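Long-range contacts in uncharacterized protein Atu2452 (Agrobacterium tumefaciens, PDB 2R8B), which is of unknown function but, as a probable alpha/beta hydrolase of the dienelactone hydrolase family, may hydrolyse ester-like substrates: residues His53-Val59 and Pro87-Ser93; Gly61-Leu67 and Ala140-Leu146. One frame throughout, in Å; residues are numbered along the deposited sequence.

Contact 1. Residues His53-Val59 and Pro87-Ser93; sequences HKSRAGV and PQATILS
At the antiparallel edge of an alpha/beta-hydrolase sheet, the outermost strand 53-56 runs against strand 90-93, the axes 4.7 Å apart and their directions 173° from each other. The imidazole of H53, chi1 p, lies beside L92, H53 CD2 4.3 Å from L92 CG, while H53 ND1 is hydrogen-bonded to Y51 O. K54 and S93 form a hydrogen-bonded pair, K54 N to S93 O 2.7 Å and S93 N to K54 O 2.9 Å; the lysine CB lies on the same face as I91 and S93, but its end leads away. S55 faces L92 in the non-hydrogen-bonded pair (CA-CA 4.6 Å), and its CA approaches I91 O at 3.2 Å in a CH...O contact. R56 and I91 close the ladder, R56 N to I91 O and I91 N to R56 O both 2.8 Å. The R56 side chain, chi1 t, runs along 87-89, passing one guanidinium face over A89 O and donating from NH1 to P87 O at 2.9 Å. From A57 on the backbone is loop. A CB on G58 would point toward 87-93 and clash with T90 N, 2.3 Å away. V59 N then makes a weak hydrogen bond, 3.4 Å, to Q88 O.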
# COMPACT_ATOMS: atom_id res chain seq x y z
N HIS A 53 9.12 -3.79 -12.52
CA HIS A 53 8.38 -2.59 -12.12
C HIS A 53 8.59 -1.44 -13.09
O HIS A 53 9.57 -1.42 -13.81
CB HIS A 53 8.78 -2.17 -10.70
CG HIS A 53 10.22 -1.78 -10.55
ND1 HIS A 53 11.23 -2.71 -10.37
CD2 HIS A 53 10.83 -0.57 -10.51
CE1 HIS A 53 12.39 -2.08 -10.25
NE2 HIS A 53 12.17 -0.78 -10.33
N LYS A 54 7.66 -0.49 -13.11
CA LYS A 54 7.99 0.82 -13.67
C LYS A 54 8.73 1.70 -12.63
O LYS A 54 8.53 1.54 -11.41
CB LYS A 54 6.71 1.53 -14.15
CG LYS A 54 6.25 1.11 -15.52
CD LYS A 54 6.03 2.32 -16.46
CE LYS A 54 5.57 1.87 -17.85
NZ LYS A 54 6.72 1.44 -18.69
N SER A 55 9.58 2.63 -13.10
CA SER A 55 10.17 3.65 -12.23
C SER A 55 10.34 5.03 -12.87
O SER A 55 10.60 5.14 -14.06
CB SER A 55 11.50 3.18 -11.64
OG SER A 55 12.35 2.69 -12.66
N ARG A 56 10.24 6.07 -12.05
CA ARG A 56 10.53 7.44 -12.51
C ARG A 56 11.41 8.07 -11.44
O ARG A 56 10.94 8.35 -10.33
CB ARG A 56 9.21 8.21 -12.68
CG ARG A 56 9.27 9.41 -13.57
CD ARG A 56 9.34 10.71 -12.81
NE ARG A 56 8.13 11.00 -12.05
CZ ARG A 56 7.96 12.10 -11.31
NH1 ARG A 56 8.93 13.03 -11.28
NH2 ARG A 56 6.82 12.27 -10.60
N ALA A 57 12.70 8.21 -11.75
CA ALA A 57 13.70 8.79 -10.85
C ALA A 57 13.29 10.19 -10.40
O ALA A 57 13.04 11.06 -11.22
CB ALA A 57 15.09 8.82 -11.50
N GLY A 58 13.20 10.39 -9.09
CA GLY A 58 12.87 11.71 -8.55
C GLY A 58 14.08 12.45 -8.00
O GLY A 58 15.23 11.95 -8.06
N VAL A 59 13.81 13.64 -7.45
CA VAL A 59 14.83 14.43 -6.78
C VAL A 59 15.31 13.79 -5.48
O VAL A 59 14.50 13.22 -4.73
CB VAL A 59 14.32 15.87 -6.59
CG1 VAL A 59 14.78 16.46 -5.23
CG2 VAL A 59 14.83 16.73 -7.80
N PRO A 87 4.82 15.40 -7.83
CA PRO A 87 5.32 15.76 -9.12
C PRO A 87 6.79 15.41 -9.19
O PRO A 87 7.36 15.27 -10.28
CB PRO A 87 5.13 17.28 -9.15
CG PRO A 87 4.04 17.56 -8.14
CD PRO A 87 4.26 16.54 -7.08
N GLN A 88 7.41 15.28 -8.02
CA GLN A 88 8.85 15.12 -8.02
C GLN A 88 9.35 14.08 -7.05
O GLN A 88 10.54 14.03 -6.72
CB GLN A 88 9.55 16.46 -7.84
CG GLN A 88 9.33 17.25 -6.53
CD GLN A 88 10.46 18.33 -6.45
OE1 GLN A 88 10.19 19.55 -6.45
NE2 GLN A 88 11.75 17.88 -6.45
N ALA A 89 8.43 13.21 -6.64
CA ALA A 89 8.77 12.07 -5.82
C ALA A 89 9.46 11.13 -6.77
O ALA A 89 9.19 11.18 -7.97
CB ALA A 89 7.51 11.43 -5.23
N THR A 90 10.35 10.29 -6.25
CA THR A 90 10.82 9.20 -7.07
C THR A 90 9.73 8.14 -7.02
O THR A 90 9.19 7.87 -5.97
CB THR A 90 12.29 8.70 -6.78
OG1 THR A 90 12.30 7.27 -6.80
CG2 THR A 90 12.95 9.33 -5.46
N ILE A 91 9.35 7.60 -8.18
CA ILE A 91 8.12 6.80 -8.25
C ILE A 91 8.34 5.40 -8.70
O ILE A 91 8.96 5.13 -9.72
CB ILE A 91 7.03 7.44 -9.11
CG1 ILE A 91 6.34 8.51 -8.29
CG2 ILE A 91 5.94 6.42 -9.50
CD1 ILE A 91 5.94 9.67 -9.11
N LEU A 92 7.73 4.50 -7.97
CA LEU A 92 8.08 3.14 -8.11
C LEU A 92 6.82 2.26 -8.17
O LEU A 92 5.98 2.31 -7.28
CB LEU A 92 8.97 2.85 -6.92
CG LEU A 92 9.70 1.55 -6.99
CD1 LEU A 92 10.96 1.73 -6.21
CD2 LEU A 92 8.73 0.58 -6.31
N SER A 93 6.65 1.49 -9.23
CA SER A 93 5.39 0.77 -9.37
C SER A 93 5.58 -0.64 -9.95
O SER A 93 5.75 -0.81 -11.16
CB SER A 93 4.39 1.59 -10.18
OG SER A 93 3.45 0.76 -10.82

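Contact 2. Residues Gly61-Leu67 and Ala140-Leu146; sequences GAPLFVL and AGPVIGL
F65, I144 and L146 form the apolar centre of this pairing of two parallel strands in the interior of an alpha/beta-hydrolase sheet. With chi1 t, the F65 ring leans across to the other strand, where CE1 lies 3.9 Å from I144 CG2 and 3.8 Å from L146 CB, the latter at the ring edge. L67 shares this face and meets L146, CD2 to CD2 4.3 Å; P63 CB adds a contact of 3.9 Å with I144 CD1. On the other face L64 CB touches V143 CG1 at 3.9 Å and A140 CB at 3.8 Å, beside V66, whose partner G145 presents no side chain.

Between these faces run strands 64-67 and 143-146, their axes 4.7 Å apart at closest approach and crossing at -20°, in the register L64-V143, F65-I144, V66-G145 and L67-L146 (CA-CA 4.7 to 4.8 Å). The hydrogen bonds alternate in direction: L64 N to P142 O 2.8 Å, I144 N to L64 O 2.8 Å, V66 N to I144 O 2.8 Å and L146 N to V66 O 3.0 Å. Before the strands, G141 N donates to A62 O at 2.9 Å. A CB on G141 would collide with G61 O.

Helix 117-138 packs on the L64, V66 and V143 face through I131, and helix 234-244 on the opposite one, L244 against F65 and I144, V240 against L146. Strand 90-94 flanks strand 64-68 on its other edge, and L146 leads towards a probable nucleophile elbow.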
# COMPACT_ATOMS: atom_id res chain seq x y z
N GLY A 61 16.08 13.25 -1.82
CA GLY A 61 15.55 13.84 -0.60
C GLY A 61 14.04 13.91 -0.64
O GLY A 61 13.35 14.02 0.43
N ALA A 62 13.52 13.82 -1.87
CA ALA A 62 12.11 13.73 -2.11
C ALA A 62 11.58 12.29 -1.84
O ALA A 62 12.36 11.30 -1.86
CB ALA A 62 11.80 14.17 -3.51
N PRO A 63 10.26 12.17 -1.58
CA PRO A 63 9.69 10.86 -1.23
C PRO A 63 9.99 9.77 -2.24
O PRO A 63 10.22 10.07 -3.42
CB PRO A 63 8.18 11.13 -1.17
CG PRO A 63 8.08 12.63 -0.86
CD PRO A 63 9.24 13.25 -1.59
N LEU A 64 10.04 8.54 -1.73
CA LEU A 64 9.92 7.30 -2.47
C LEU A 64 8.43 6.96 -2.48
O LEU A 64 7.84 6.67 -1.43
CB LEU A 64 10.65 6.17 -1.74
CG LEU A 64 11.47 5.14 -2.50
CD1 LEU A 64 11.11 3.79 -2.01
CD2 LEU A 64 11.29 5.19 -4.02
N PHE A 65 7.81 7.01 -3.64
CA PHE A 65 6.40 6.73 -3.69
C PHE A 65 6.23 5.35 -4.30
O PHE A 65 6.49 5.16 -5.48
CB PHE A 65 5.69 7.74 -4.56
CG PHE A 65 4.23 7.81 -4.31
CD1 PHE A 65 3.60 6.88 -3.52
CD2 PHE A 65 3.47 8.80 -4.87
CE1 PHE A 65 2.25 6.96 -3.28
CE2 PHE A 65 2.11 8.89 -4.65
CZ PHE A 65 1.50 7.97 -3.86
N VAL A 66 5.82 4.37 -3.50
CA VAL A 66 5.57 3.04 -4.05
C VAL A 66 4.07 2.80 -4.12
O VAL A 66 3.34 3.16 -3.20
CB VAL A 66 6.36 1.94 -3.30
CG1 VAL A 66 6.26 2.10 -1.82
CG2 VAL A 66 5.90 0.56 -3.71
N LEU A 67 3.60 2.28 -5.26
CA LEU A 67 2.17 2.10 -5.52
C LEU A 67 1.93 0.70 -5.99
O LEU A 67 2.61 0.21 -6.88
CB LEU A 67 1.63 3.04 -6.57
CG LEU A 67 1.94 4.54 -6.51
CD1 LEU A 67 3.15 4.80 -7.37
CD2 LEU A 67 0.74 5.31 -7.03
N ALA A 140 16.38 8.57 -1.85
CA ALA A 140 15.07 9.11 -1.57
C ALA A 140 14.98 9.41 -0.08
O ALA A 140 15.81 8.94 0.71
CB ALA A 140 13.97 8.10 -1.98
N GLY A 141 13.96 10.19 0.28
CA GLY A 141 13.68 10.58 1.67
C GLY A 141 12.51 9.84 2.29
O GLY A 141 12.63 8.67 2.62
N PRO A 142 11.36 10.52 2.50
CA PRO A 142 10.20 9.81 3.10
C PRO A 142 9.74 8.62 2.25
O PRO A 142 9.84 8.70 1.03
CB PRO A 142 9.13 10.90 3.14
CG PRO A 142 9.93 12.19 3.20
CD PRO A 142 11.06 11.93 2.26
N VAL A 143 9.25 7.53 2.85
CA VAL A 143 8.59 6.53 2.01
C VAL A 143 7.10 6.62 2.15
O VAL A 143 6.54 6.69 3.25
CB VAL A 143 9.09 5.06 2.14
CG1 VAL A 143 10.59 4.95 1.94
CG2 VAL A 143 8.82 4.58 3.43
N ILE A 144 6.47 6.66 1.00
CA ILE A 144 5.04 6.79 0.94
C ILE A 144 4.56 5.66 0.09
O ILE A 144 5.22 5.28 -0.87
CB ILE A 144 4.64 8.11 0.30
CG1 ILE A 144 5.29 9.24 1.09
CG2 ILE A 144 3.14 8.24 0.26
CD1 ILE A 144 4.78 10.57 0.74
N GLY A 145 3.41 5.11 0.44
CA GLY A 145 2.83 4.02 -0.30
C GLY A 145 1.37 4.26 -0.46
O GLY A 145 0.71 4.95 0.35
N LEU A 146 0.87 3.67 -1.52
CA LEU A 146 -0.53 3.70 -1.83
C LEU A 146 -0.86 2.36 -2.45
O LEU A 146 -0.15 1.89 -3.33
CB LEU A 146 -0.82 4.85 -2.80
CG LEU A 146 -2.27 4.83 -3.27
CD1 LEU A 146 -2.76 6.22 -3.58
CD2 LEU A 146 -2.41 3.91 -4.48

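Contacts 1 and 2 build successive parts of one mixed sheet, their centres about 8 Å apart. Across it the strands run 53-56, 90-94, 64-68, 143-148, so the antiparallel edge of contact 1 passes into the parallel interior of contact 2. Along the chain the segments alternate: 53-59, 61-67, 87-93, 140-146. Strand 64-68 therefore follows the edge strand in sequence but lies two places inward, with strand 90-94 inserted between them. Direct joints are probable hydrogen bonds, T90 N to P63 O and T90 O to F65 N, both 2.8 Å. This order matches the canonical 2-4-3-5 part of the alpha/beta-hydrolase sheet, with 53-56 as the antiparallel second strand; the probable nucleophile elbow follows strand 143-148.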